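Long-range contacts in ferulic acid esterase, AmCE1/Fae1A (Anaeromyces mucronatus, PDB 5CXX), which binds ferulic acid and probably acts as an esterase of the alpha/beta-hydrolase fold that releases feruloyl groups by cleaving their ester bonds: residues E19-P24 with P82-K87; N149-G154 with Q267-A272; K41-L46 with I96-V101; M168-I173 with A207-I212; S33-T38 with I126-E131. One frame throughout, in Å; residues are numbered along the deposited sequence. Where two conformers were deposited one is given.

Contact 1 of 5, residues E19-P24 with P82-K87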
# COMPACT_ATOMS: atom_id res chain seq x y z
N GLU A 19 9.52 -0.45 24.80
CA GLU A 19 10.70 -1.06 25.44
C GLU A 19 10.35 -2.49 25.85
O GLU A 19 9.23 -2.71 26.39
CB GLU A 19 11.13 -0.24 26.64
CG GLU A 19 12.55 -0.57 27.15
CD GLU A 19 13.63 -0.13 26.19
OE1 GLU A 19 13.30 0.69 25.29
OE2 GLU A 19 14.76 -0.59 26.28
N GLY A 20 11.26 -3.44 25.65
CA GLY A 20 11.00 -4.82 26.09
C GLY A 20 10.21 -5.66 25.05
O GLY A 20 10.00 -6.83 25.29
N VAL A 21 9.77 -5.08 23.94
CA VAL A 21 9.06 -5.81 22.88
C VAL A 21 10.02 -6.00 21.71
O VAL A 21 10.70 -5.03 21.33
CB VAL A 21 7.80 -5.03 22.40
CG1 VAL A 21 7.11 -5.73 21.22
CG2 VAL A 21 6.86 -4.81 23.58
N GLU A 22 10.10 -7.21 21.16
CA GLU A 22 10.91 -7.43 19.94
C GLU A 22 10.19 -7.00 18.69
O GLU A 22 9.00 -7.32 18.52
CB GLU A 22 11.27 -8.92 19.79
CG GLU A 22 12.15 -9.41 20.87
CD GLU A 22 12.85 -10.69 20.48
OE1 GLU A 22 12.16 -11.63 20.01
OE2 GLU A 22 14.09 -10.75 20.63
N TYR A 23 10.91 -6.32 17.80
CA TYR A 23 10.35 -5.92 16.50
C TYR A 23 11.08 -6.61 15.36
O TYR A 23 12.25 -6.95 15.49
CB TYR A 23 10.39 -4.36 16.33
CG TYR A 23 9.42 -3.77 17.31
CD1 TYR A 23 8.05 -3.60 16.98
CD2 TYR A 23 9.85 -3.43 18.60
CE1 TYR A 23 7.11 -3.12 17.94
CE2 TYR A 23 8.95 -2.97 19.56
CZ TYR A 23 7.59 -2.80 19.23
OH TYR A 23 6.74 -2.35 20.23
N PRO A 24 10.40 -6.79 14.21
CA PRO A 24 11.08 -7.40 13.08
C PRO A 24 12.05 -6.42 12.46
O PRO A 24 12.00 -5.22 12.75
CB PRO A 24 9.99 -7.68 12.07
CG PRO A 24 8.87 -6.80 12.48
CD PRO A 24 8.98 -6.49 13.94
N PRO A 82 2.22 -3.44 13.20
CA PRO A 82 1.70 -4.83 13.17
C PRO A 82 2.11 -5.64 14.39
O PRO A 82 1.29 -6.42 14.90
CB PRO A 82 2.31 -5.42 11.88
CG PRO A 82 2.60 -4.18 11.00
CD PRO A 82 3.05 -3.09 12.01
N THR A 83 3.32 -5.43 14.91
CA THR A 83 3.74 -6.12 16.16
C THR A 83 2.92 -5.68 17.36
O THR A 83 2.49 -6.48 18.17
CB THR A 83 5.26 -5.86 16.39
OG1 THR A 83 5.95 -6.62 15.41
CG2 THR A 83 5.71 -6.31 17.82
N ASN A 84 2.72 -4.37 17.48
CA ASN A 84 2.01 -3.86 18.64
C ASN A 84 0.55 -4.32 18.61
O ASN A 84 -0.02 -4.59 19.67
CB ASN A 84 2.12 -2.33 18.71
CG ASN A 84 3.52 -1.89 19.17
OD1 ASN A 84 4.21 -2.65 19.89
ND2 ASN A 84 3.92 -0.67 18.81
N LEU A 85 -0.03 -4.40 17.41
CA LEU A 85 -1.41 -4.97 17.32
C LEU A 85 -1.39 -6.45 17.61
O LEU A 85 -2.30 -6.98 18.28
CB LEU A 85 -2.03 -4.68 15.95
CG LEU A 85 -2.43 -3.23 15.68
CD1 LEU A 85 -2.73 -2.98 14.17
CD2 LEU A 85 -3.65 -2.85 16.59
N LEU A 86 -0.38 -7.15 17.09
CA LEU A 86 -0.29 -8.61 17.32
C LEU A 86 -0.28 -8.95 18.81
O LEU A 86 -0.91 -9.92 19.29
CB LEU A 86 0.98 -9.16 16.61
CG LEU A 86 1.32 -10.61 16.97
CD1 LEU A 86 0.22 -11.55 16.46
CD2 LEU A 86 2.67 -10.91 16.28
N LYS A 87 0.46 -8.15 19.56
CA LYS A 87 0.65 -8.39 21.01
C LYS A 87 -0.68 -8.27 21.76
O LYS A 87 -0.83 -8.84 22.84
CB LYS A 87 1.68 -7.40 21.59
CG LYS A 87 3.17 -7.81 21.52
CD LYS A 87 3.44 -9.34 21.55
CE LYS A 87 4.92 -9.74 21.89
NZ LYS A 87 5.64 -8.99 22.98
O HOH W 1 8.49 -9.32 22.36
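The ring of Y23 lies against the side chain of T83, the two crossing obliquely, with CE1 of Y23 3.5 Å from CG2 of T83. The same methyl also meets CG1 of V21 at 3.7 Å, so one branch of T83 fills the angle between a valine and a tyrosine. Its other branch, OG1, packs on CD of P24. Beyond T83 the tyrosine ends in a polar contact: OH donates to OD1 of N84 over 2.6 Å, in the plane of the carbonyl and on one of its lone pairs. N84 meets the phenol at the edge of the ring, with ring and amide planes 87° apart. In the fold, this pins the extended loop between helix 12-15 and strand 26-33 against the C-terminal half of helix 77-87, one of the helices flanking the central sheet of an alpha/beta-hydrolase. The amide has further bonds: ND2 donates to the backbone oxygens of Y14 and T16. A phenylalanine in place of Y23 would probably leave OD1 of N84 without this donor and the backbone N of Q18 without its bond to the hydroxyl. Farther along the helix K87 reaches tip to tip toward V21, NZ lying 4.0 Å from CG1 of V21, and a water that accepts from both NZ of K87 and the backbone N of E22 bridges the two segments.

Contact 2 of 5, residues N149-G154 with Q267-A272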
# COMPACT_ATOMS: atom_id res chain seq x y z
N ASN A 149 -4.88 -14.00 1.65
CA ASN A 149 -3.55 -13.93 2.29
C ASN A 149 -2.69 -12.87 1.70
O ASN A 149 -1.49 -12.86 1.94
CB ASN A 149 -2.85 -15.29 2.21
CG ASN A 149 -3.65 -16.33 2.94
OD1 ASN A 149 -4.00 -16.11 4.11
ND2 ASN A 149 -4.07 -17.39 2.25
N THR A 150 -3.27 -11.95 0.94
CA THR A 150 -2.47 -10.99 0.17
C THR A 150 -3.05 -9.58 0.37
O THR A 150 -4.22 -9.32 -0.00
CB THR A 150 -2.50 -11.33 -1.31
OG1 THR A 150 -2.02 -12.69 -1.50
CG2 THR A 150 -1.52 -10.41 -2.09
N ALA A 151 -2.27 -8.66 0.94
CA ALA A 151 -2.68 -7.25 1.10
C ALA A 151 -1.76 -6.33 0.36
O ALA A 151 -0.57 -6.63 0.16
CB ALA A 151 -2.67 -6.86 2.58
N LEU A 152 -2.33 -5.21 -0.10
CA LEU A 152 -1.57 -4.23 -0.88
C LEU A 152 -1.96 -2.86 -0.39
O LEU A 152 -3.17 -2.50 -0.44
CB LEU A 152 -1.87 -4.39 -2.39
CG LEU A 152 -1.13 -3.38 -3.30
CD1 LEU A 152 0.40 -3.64 -3.22
CD2 LEU A 152 -1.62 -3.60 -4.74
N CYS A 153 -1.00 -2.09 0.15
CA CYS A 153 -1.33 -0.76 0.61
C CYS A 153 -0.17 0.20 0.27
O CYS A 153 0.86 -0.24 -0.19
CB CYS A 153 -1.65 -0.73 2.13
SG CYS A 153 -0.27 -1.30 3.21
N GLY A 154 -0.43 1.49 0.44
CA GLY A 154 0.58 2.44 -0.02
C GLY A 154 0.25 3.85 0.43
O GLY A 154 -0.84 4.13 0.91
N GLN A 267 -5.51 -3.75 11.36
CA GLN A 267 -6.52 -4.36 12.20
C GLN A 267 -7.53 -5.20 11.41
O GLN A 267 -8.27 -6.00 12.01
CB GLN A 267 -7.29 -3.29 12.96
CG GLN A 267 -6.51 -2.75 14.14
CD GLN A 267 -7.28 -1.66 14.83
OE1 GLN A 267 -8.25 -1.94 15.57
NE2 GLN A 267 -6.92 -0.42 14.57
N THR A 268 -7.59 -5.00 10.10
CA THR A 268 -8.59 -5.73 9.30
C THR A 268 -8.00 -6.88 8.48
O THR A 268 -8.73 -7.73 7.98
CB THR A 268 -9.31 -4.82 8.31
OG1 THR A 268 -8.45 -4.49 7.20
CG2 THR A 268 -9.86 -3.56 8.98
N THR A 269 -6.69 -6.88 8.30
CA THR A 269 -6.14 -7.80 7.31
C THR A 269 -6.14 -9.24 7.80
O THR A 269 -5.95 -9.53 9.01
CB THR A 269 -4.70 -7.40 6.90
OG1 THR A 269 -3.93 -7.05 8.06
CG2 THR A 269 -4.73 -6.16 5.99
N PHE A 270 -6.32 -10.17 6.85
CA PHE A 270 -6.11 -11.60 7.08
C PHE A 270 -7.00 -12.18 8.18
O PHE A 270 -6.59 -13.07 8.90
CB PHE A 270 -4.65 -11.87 7.42
CG PHE A 270 -3.69 -11.12 6.51
CD1 PHE A 270 -3.85 -11.14 5.14
CD2 PHE A 270 -2.63 -10.42 7.05
CE1 PHE A 270 -2.95 -10.42 4.31
CE2 PHE A 270 -1.69 -9.73 6.24
CZ PHE A 270 -1.87 -9.73 4.85
N GLY A 271 -8.23 -11.71 8.24
CA GLY A 271 -9.19 -12.30 9.16
C GLY A 271 -8.99 -11.93 10.62
O GLY A 271 -9.54 -12.59 11.50
N ALA A 272 -8.23 -10.87 10.89
CA ALA A 272 -7.94 -10.46 12.29
C ALA A 272 -9.17 -10.15 13.09
O ALA A 272 -9.13 -10.27 14.32
CB ALA A 272 -6.99 -9.22 12.30
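With chi1 at -44°, CG of F270 stands anti to its own carbonyl carbon, and from there the ring extends to the start of the strand 150-154. At T269, CG2 is likewise anti to the carbonyl carbon, a setting that turns this methyl toward A151. Packing does all the work between the two segments. CE1 of F270 comes within 3.6 Å of the carbonyl carbon of N149, and the backbone N of T150 lies at the ring edge, near its plane, 3.7 Å from the same CE1. One atom farther round the ring, CZ of F270 rests 3.7 Å from CB of A151. That methyl is met from a second direction by CG2 of T269, at 4.0 Å. Within its own segment, CB of T269 sits above one face of the F270 ring, offset toward the rim, so the preceding residue covers part of that face. An alanine in place of F270 would probably open a gap beside CB of A151 and the N149-T150 peptide and leave Y175 without its edge-to-face partner. The polar ends of N149 and T150 take no part, being bonded to backbone oxygens of T145 and G146. Y175 of the adjoining strand 175-179 meets the F270 ring edge-to-face, and A151 also touches F265 of helix 255-266. The contact thus lays the turn that follows helix 255-266 over the beginning of strand 150-155, which is flanked in the central sheet by strands 58-62 and 175-179.

Contact 3 of 5, residues K41-L46 with I96-V101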
# COMPACT_ATOMS: atom_id res chain seq x y z
N LYS A 41 15.64 -3.74 -6.12
CA LYS A 41 15.72 -4.01 -4.67
C LYS A 41 14.35 -3.92 -4.03
O LYS A 41 13.49 -3.16 -4.48
CB LYS A 41 16.62 -2.99 -3.99
CG LYS A 41 18.18 -3.19 -4.44
CD LYS A 41 19.15 -2.26 -3.73
CE LYS A 41 20.61 -2.69 -3.94
NZ LYS A 41 20.79 -3.26 -5.29
N MET A 42 14.17 -4.72 -2.97
CA MET A 42 12.96 -4.59 -2.12
C MET A 42 13.40 -4.94 -0.69
O MET A 42 14.35 -5.72 -0.51
CB MET A 42 11.78 -5.52 -2.54
CG MET A 42 12.19 -7.00 -2.58
SD MET A 42 10.75 -7.83 -3.34
CE MET A 42 11.38 -9.53 -3.48
N ASN A 43 12.69 -4.41 0.32
CA ASN A 43 12.90 -4.91 1.67
C ASN A 43 11.90 -6.00 1.97
O ASN A 43 10.69 -5.86 1.70
CB ASN A 43 12.73 -3.81 2.70
CG ASN A 43 13.91 -2.85 2.67
OD1 ASN A 43 15.05 -3.27 2.85
ND2 ASN A 43 13.64 -1.57 2.39
N VAL A 44 12.41 -7.06 2.55
CA VAL A 44 11.56 -8.10 3.11
C VAL A 44 11.69 -8.08 4.63
O VAL A 44 12.80 -8.20 5.16
CB VAL A 44 11.92 -9.48 2.54
CG1 VAL A 44 11.06 -10.60 3.19
CG2 VAL A 44 11.69 -9.48 1.02
N ILE A 45 10.55 -7.99 5.30
CA ILE A 45 10.50 -7.93 6.77
C ILE A 45 9.77 -9.18 7.26
O ILE A 45 8.53 -9.27 7.18
CB ILE A 45 9.80 -6.64 7.19
CG1 ILE A 45 10.53 -5.39 6.64
CG2 ILE A 45 9.66 -6.63 8.75
CD1 ILE A 45 9.51 -4.17 6.51
N LEU A 46 10.54 -10.17 7.70
CA LEU A 46 9.95 -11.40 8.23
C LEU A 46 9.46 -11.19 9.65
O LEU A 46 10.03 -10.41 10.38
CB LEU A 46 10.99 -12.52 8.19
CG LEU A 46 11.47 -12.84 6.76
CD1 LEU A 46 12.63 -13.85 6.79
CD2 LEU A 46 10.31 -13.28 5.77
N ILE A 96 6.04 -8.47 5.71
CA ILE A 96 5.83 -7.16 5.09
C ILE A 96 6.91 -6.97 4.02
O ILE A 96 8.11 -7.20 4.27
CB ILE A 96 5.97 -6.03 6.14
CG1 ILE A 96 4.94 -6.20 7.29
CG2 ILE A 96 5.78 -4.60 5.44
CD1 ILE A 96 5.36 -5.25 8.44
N VAL A 97 6.48 -6.60 2.81
CA VAL A 97 7.42 -6.34 1.70
C VAL A 97 7.32 -4.87 1.30
O VAL A 97 6.22 -4.37 1.06
CB VAL A 97 7.09 -7.27 0.50
CG1 VAL A 97 8.03 -6.95 -0.74
CG2 VAL A 97 7.23 -8.78 0.91
N LEU A 98 8.46 -4.20 1.23
CA LEU A 98 8.52 -2.78 0.77
C LEU A 98 9.23 -2.77 -0.57
O LEU A 98 10.48 -2.83 -0.65
CB LEU A 98 9.27 -1.89 1.75
CG LEU A 98 8.90 -2.02 3.23
CD1 LEU A 98 9.71 -0.99 4.06
CD2 LEU A 98 7.37 -1.81 3.39
N PRO A 99 8.47 -2.71 -1.67
CA PRO A 99 9.11 -2.67 -2.99
C PRO A 99 9.64 -1.27 -3.32
O PRO A 99 9.31 -0.28 -2.68
CB PRO A 99 7.97 -3.00 -3.97
CG PRO A 99 6.88 -3.66 -3.08
CD PRO A 99 7.00 -2.86 -1.77
N ASP A 100 10.49 -1.27 -4.36
CA ASP A 100 10.72 -0.04 -5.13
C ASP A 100 9.65 0.03 -6.19
O ASP A 100 9.55 -0.87 -7.05
CB ASP A 100 12.13 -0.13 -5.73
CG ASP A 100 12.45 1.03 -6.67
OD1 ASP A 100 11.57 1.89 -6.92
OD2 ASP A 100 13.64 1.05 -7.14
N VAL A 101 8.74 1.00 -6.06
CA VAL A 101 7.52 1.03 -6.87
C VAL A 101 7.77 1.63 -8.26
O VAL A 101 6.94 1.46 -9.17
CB VAL A 101 6.41 1.85 -6.15
CG1 VAL A 101 5.03 1.76 -6.91
CG2 VAL A 101 6.29 1.29 -4.74
O HOH W 2 11.03 -3.90 -5.57
O HOH W 3 15.16 -1.15 -7.41
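I45 sends CD1 between two residues of the facing strand, 3.9 Å from CG2 of I96 and 4.0 Å from CG of L98. Its chi1 of -59° sets CG1 anti to the carbonyl carbon, and the extended chi2 carries CD1 out to those neighbours. N43 joins them on this face, its CB 4.1 Å from CB of L98, while its amide ND2 turns off to bond D70. M42 and V97 point to the other face. There CG of M42 takes the crowded position between backbone N and carbonyl carbon (chi1 55°), and the chain then runs extended, with SD passing 3.9 Å from CG1 of V97. Helix 125-140 packs on both through Y136 and M137. Four backbone hydrogen bonds fix the register, paired between N43 and L98 and between I45 and I96; that from N of I45 to O of I96 measures 2.8 Å and arrives nearly along the C=O axis. Near D100 direct pairing gives way to water: one molecule joins O of K41 to N of D100, and another, accepting from N of K41, donates to OD2 of D100 at 2.7 Å. OD1 of D100 accepts from the backbone N of Y102. Residues 41-45 and 96-99 run antiparallel (165°), as in the alpha/beta-hydrolase fold, where an antiparallel strand near the sheet edge adjoins the parallel strands, here 95-99, then 58-62.

Contact 4 of 5, residues M168-I173 with A207-I212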
# COMPACT_ATOMS: atom_id res chain seq x y z
N MET A 168 -8.20 -3.55 -10.24
CA MET A 168 -8.15 -4.21 -11.56
C MET A 168 -7.85 -5.69 -11.40
O MET A 168 -8.27 -6.48 -12.29
CB MET A 168 -7.09 -3.60 -12.47
CG MET A 168 -7.41 -2.10 -12.87
SD MET A 168 -9.05 -1.81 -13.68
CE MET A 168 -10.14 -1.47 -12.29
N ARG A 169 -7.13 -6.05 -10.32
CA ARG A 169 -6.77 -7.46 -10.08
C ARG A 169 -7.17 -7.84 -8.65
O ARG A 169 -6.37 -8.43 -7.87
CB ARG A 169 -5.28 -7.69 -10.34
CG ARG A 169 -4.87 -7.66 -11.83
CD ARG A 169 -5.68 -8.65 -12.74
NE ARG A 169 -5.60 -10.03 -12.24
CZ ARG A 169 -4.70 -10.90 -12.66
NH1 ARG A 169 -3.70 -10.53 -13.52
NH2 ARG A 169 -4.73 -12.17 -12.21
N SER A 170 -8.45 -7.60 -8.37
CA SER A 170 -9.02 -7.96 -7.08
C SER A 170 -9.03 -9.48 -6.88
O SER A 170 -9.18 -9.96 -5.77
CB SER A 170 -10.45 -7.42 -6.97
OG SER A 170 -11.30 -7.99 -7.96
N ASP A 171 -8.89 -10.22 -7.98
CA ASP A 171 -8.75 -11.69 -7.82
C ASP A 171 -7.46 -12.10 -7.11
O ASP A 171 -7.43 -13.21 -6.53
CB ASP A 171 -8.85 -12.39 -9.19
CG ASP A 171 -7.70 -12.06 -10.13
OD1 ASP A 171 -7.41 -10.87 -10.29
OD2 ASP A 171 -7.21 -12.99 -10.78
N LEU A 172 -6.41 -11.25 -7.17
CA LEU A 172 -5.13 -11.54 -6.51
C LEU A 172 -5.00 -10.89 -5.14
O LEU A 172 -4.24 -11.41 -4.27
CB LEU A 172 -3.99 -11.04 -7.44
CG LEU A 172 -3.95 -11.71 -8.80
CD1 LEU A 172 -2.65 -11.21 -9.47
CD2 LEU A 172 -3.90 -13.23 -8.79
N ILE A 173 -5.66 -9.73 -4.96
CA ILE A 173 -5.45 -8.86 -3.80
C ILE A 173 -6.72 -8.86 -2.96
O ILE A 173 -7.76 -8.31 -3.40
CB ILE A 173 -5.16 -7.42 -4.24
CG1 ILE A 173 -3.99 -7.27 -5.28
CG2 ILE A 173 -4.87 -6.56 -3.00
CD1 ILE A 173 -2.68 -7.89 -4.79
N ALA A 207 -14.63 -3.52 -9.20
CA ALA A 207 -14.07 -4.87 -9.31
C ALA A 207 -15.20 -5.82 -9.46
O ALA A 207 -16.26 -5.60 -8.86
CB ALA A 207 -13.33 -5.18 -8.05
N GLU A 208 -14.99 -6.89 -10.20
CA GLU A 208 -16.00 -7.91 -10.24
C GLU A 208 -16.01 -8.60 -8.87
O GLU A 208 -17.02 -8.40 -8.17
CB GLU A 208 -15.77 -8.86 -11.40
CG GLU A 208 -17.03 -9.48 -11.87
CD GLU A 208 -16.85 -10.18 -13.18
OE1 GLU A 208 -15.86 -9.89 -13.90
OE2 GLU A 208 -17.65 -11.05 -13.52
N ILE A 209 -14.94 -9.33 -8.47
CA ILE A 209 -14.85 -9.88 -7.08
C ILE A 209 -14.42 -8.79 -6.12
O ILE A 209 -13.39 -8.13 -6.35
CB ILE A 209 -13.95 -11.18 -6.95
CG1 ILE A 209 -13.91 -11.67 -5.47
CG2 ILE A 209 -12.54 -10.98 -7.51
CD1 ILE A 209 -13.35 -13.20 -5.37
N GLN A 210 -15.24 -8.51 -5.08
CA GLN A 210 -14.99 -7.33 -4.22
C GLN A 210 -13.77 -7.53 -3.35
O GLN A 210 -13.59 -8.63 -2.80
CB GLN A 210 -16.20 -7.07 -3.30
CG GLN A 210 -17.36 -6.42 -4.06
CD GLN A 210 -16.97 -5.06 -4.63
OE1 GLN A 210 -16.86 -4.07 -3.89
NE2 GLN A 210 -16.73 -5.01 -5.93
N PRO A 211 -12.96 -6.47 -3.15
CA PRO A 211 -11.98 -6.58 -2.05
C PRO A 211 -12.62 -7.04 -0.76
O PRO A 211 -13.78 -6.67 -0.42
CB PRO A 211 -11.50 -5.13 -1.88
CG PRO A 211 -11.64 -4.51 -3.22
CD PRO A 211 -12.99 -5.10 -3.68
N ILE A 212 -11.91 -7.86 0.01
CA ILE A 212 -12.38 -8.23 1.33
C ILE A 212 -12.44 -6.97 2.23
O ILE A 212 -13.39 -6.78 2.99
CB ILE A 212 -11.48 -9.32 1.97
CG1 ILE A 212 -11.43 -10.54 1.01
CG2 ILE A 212 -11.94 -9.71 3.39
CD1 ILE A 212 -10.35 -11.62 1.39
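S170 and I209 make the one direct hydrogen bond between the two segments: OG of S170 donates to O of I209 over 2.6 Å, in the carbonyl plane and on a lone pair. The serine has two deposited conformers; in this one chi1 of 62° places OG between the backbone N and the carbonyl carbon, and the bond cannot be taken as present in the other. Two methyl groups also lie against the hydroxyl. CB of A207 lies 3.5 Å from OG of S170, and CG2 of I209 approaches the same oxygen to 3.3 Å. That isoleucine methyl also lies 3.8 Å from the backbone N of D171. Both segments are loops of an alpha/beta-hydrolase fold: residues 168-173 lead from the end of helix 157-168 toward strand 175-179, whereas the loop 207-212 runs into strand 213-219, the next strand of the central sheet. R147 links them from outside, its NE bonded to O of S170 and its NH2 to O of Q210, while Y167 of helix 157-168 packs on A207 and P211. Charge pairing is confined to the first loop. R169 grips D171 side-on with two nitrogens, NE to OD1 at 2.8 Å with a nearly straight N-H (179°) and NH2 to OD2 at 3.0 Å, both oxygens lying close to the guanidinium plane. Over one face of that guanidinium sits CD1 of L172, offset toward the rim. At the base of the turn O of R169 accepts from N of L172 and, over a longer 3.3 Å, from N of I173.

Contact 5 of 5, residues S33-T38 with I126-E131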
# COMPACT_ATOMS: atom_id res chain seq x y z
N SER A 33 14.49 -8.40 -12.43
CA SER A 33 13.12 -8.21 -12.97
C SER A 33 13.13 -8.27 -14.51
O SER A 33 13.73 -7.43 -15.17
CB SER A 33 12.60 -6.83 -12.55
OG SER A 33 11.42 -6.54 -13.35
N LYS A 34 12.40 -9.25 -15.04
CA LYS A 34 12.17 -9.26 -16.48
C LYS A 34 11.27 -8.10 -16.97
O LYS A 34 11.19 -7.89 -18.18
CB LYS A 34 11.56 -10.60 -16.94
CG LYS A 34 10.21 -10.86 -16.33
CD LYS A 34 9.74 -12.31 -16.72
CE LYS A 34 8.37 -12.57 -16.07
NZ LYS A 34 8.04 -14.03 -16.26
N VAL A 35 10.58 -7.43 -16.04
CA VAL A 35 9.70 -6.33 -16.42
C VAL A 35 10.52 -5.06 -16.69
O VAL A 35 10.37 -4.42 -17.74
CB VAL A 35 8.65 -6.12 -15.32
CG1 VAL A 35 7.95 -4.78 -15.52
CG2 VAL A 35 7.63 -7.26 -15.32
N THR A 36 11.40 -4.74 -15.76
CA THR A 36 12.32 -3.57 -15.99
C THR A 36 13.59 -3.95 -16.74
O THR A 36 14.34 -3.09 -17.23
CB THR A 36 12.76 -2.93 -14.65
OG1 THR A 36 13.47 -3.92 -13.87
CG2 THR A 36 11.50 -2.47 -13.84
N GLU A 37 13.83 -5.24 -16.87
CA GLU A 37 15.10 -5.81 -17.42
C GLU A 37 16.31 -5.30 -16.65
O GLU A 37 17.38 -5.12 -17.22
CB GLU A 37 15.23 -5.55 -18.93
CG GLU A 37 14.00 -6.13 -19.67
CD GLU A 37 14.11 -6.08 -21.18
OE1 GLU A 37 15.21 -5.97 -21.75
OE2 GLU A 37 13.04 -6.09 -21.85
N THR A 38 16.15 -5.18 -15.33
CA THR A 38 17.25 -4.78 -14.47
C THR A 38 17.17 -5.49 -13.13
O THR A 38 16.13 -6.04 -12.78
CB THR A 38 17.23 -3.26 -14.20
OG1 THR A 38 16.01 -2.95 -13.54
CG2 THR A 38 17.35 -2.46 -15.49
N ILE A 126 2.17 -2.64 -11.67
CA ILE A 126 1.24 -3.78 -11.70
C ILE A 126 1.91 -5.01 -12.33
O ILE A 126 1.76 -6.12 -11.83
CB ILE A 126 -0.07 -3.41 -12.42
CG1 ILE A 126 -1.09 -4.57 -12.30
CG2 ILE A 126 0.17 -3.13 -13.95
CD1 ILE A 126 -2.51 -4.09 -12.75
N ASN A 127 2.75 -4.82 -13.33
CA ASN A 127 3.44 -5.92 -13.96
C ASN A 127 4.62 -6.43 -13.09
O ASN A 127 4.81 -7.65 -12.95
CB ASN A 127 3.95 -5.50 -15.36
CG ASN A 127 2.78 -5.17 -16.27
OD1 ASN A 127 1.86 -6.00 -16.35
ND2 ASN A 127 2.73 -3.97 -16.86
N GLU A 128 5.35 -5.49 -12.47
CA GLU A 128 6.46 -5.87 -11.55
C GLU A 128 5.92 -6.71 -10.40
O GLU A 128 6.49 -7.76 -10.09
CB GLU A 128 7.13 -4.59 -10.99
CG GLU A 128 8.27 -4.88 -9.99
CD GLU A 128 9.45 -5.58 -10.68
OE1 GLU A 128 9.52 -5.59 -11.94
OE2 GLU A 128 10.30 -6.15 -9.96
N LEU A 129 4.79 -6.28 -9.84
CA LEU A 129 4.27 -7.00 -8.66
C LEU A 129 3.82 -8.43 -9.08
O LEU A 129 4.17 -9.42 -8.44
CB LEU A 129 3.13 -6.18 -8.03
CG LEU A 129 2.48 -6.93 -6.83
CD1 LEU A 129 3.43 -7.01 -5.64
CD2 LEU A 129 1.17 -6.18 -6.43
N ILE A 130 3.00 -8.50 -10.14
CA ILE A 130 2.32 -9.78 -10.46
C ILE A 130 3.25 -10.76 -11.15
O ILE A 130 3.22 -11.97 -10.86
CB ILE A 130 1.05 -9.47 -11.30
CG1 ILE A 130 0.06 -8.73 -10.38
CG2 ILE A 130 0.47 -10.74 -11.90
CD1 ILE A 130 -1.16 -8.13 -11.18
N GLU A 131 4.12 -10.23 -12.04
CA GLU A 131 4.98 -11.10 -12.84
C GLU A 131 6.32 -11.43 -12.16
O GLU A 131 6.94 -12.43 -12.53
CB GLU A 131 5.32 -10.46 -14.21
CG GLU A 131 4.04 -10.21 -15.02
CD GLU A 131 4.37 -9.52 -16.34
OE1 GLU A 131 5.52 -9.61 -16.82
OE2 GLU A 131 3.49 -8.87 -16.88
O HOH W 4 6.17 -14.45 -14.12
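The hairpin turn between strands 26-33 and 38-45, at the edge of the central sheet of this alpha/beta-hydrolase, docks on helix 125-140 through a serine that is also the hub of the turn. S33 forms an ST motif with an ST turn: its OG accepts from N of T36 and from N of V35, the first nearly straight at 172°. E37 and T38 both face S33 across the hairpin in a G1 beta bulge. The hydroxyl then donates outward, OG of S33 to OE1 of E128 over 2.5 Å, on the syn lone pair of the carboxylate. With chi1 of S33 at 166°, OG stands anti to the backbone N, where the helix can meet it. E128 is bent at chi2, and its other oxygen, OE2, accepts from the hydroxyl of Y31, so separate donors hold the two ends of the carboxylate. V35 packs its branched carbons against the helix, touching carboxylate oxygens as well as carbon. Its CB lies 3.5 Å from OE1 of E128, and its two methyls straddle CB of N127, each 4.1 Å away. CG2 of V35 also touches OE1 of E131 at 3.5 Å, those side chains crossing at about a right angle. K34 runs extended beyond CG across E131, and a water accepting from NZ of K34 donates to the backbone O of E131 over 2.7 Å.

How the contacts relate
The five contacts illustrate how an alpha/beta-hydrolase sheet is tied to its surrounding helices and loops. Contact 3 joins two strands of the eight-stranded sheet, and contact 2 reaches strand 150-155 of the same sheet, about 16 Å away between centres. Contact 5 spans residues on both sides of contact 3 in sequence, whereas contacts 1 and 3 interleave along the chain and touch through P24 and I45. Contact 4 falls within the span bridged by contact 2, packing I173 on L152, and meets contact 5 where L172 rests on I130. Contacts 1 and 5, about 33 Å apart between centres, mark distant ends of this network. Side-chain packing thus links most of these pairings, from the buried sheet out to the surface loops.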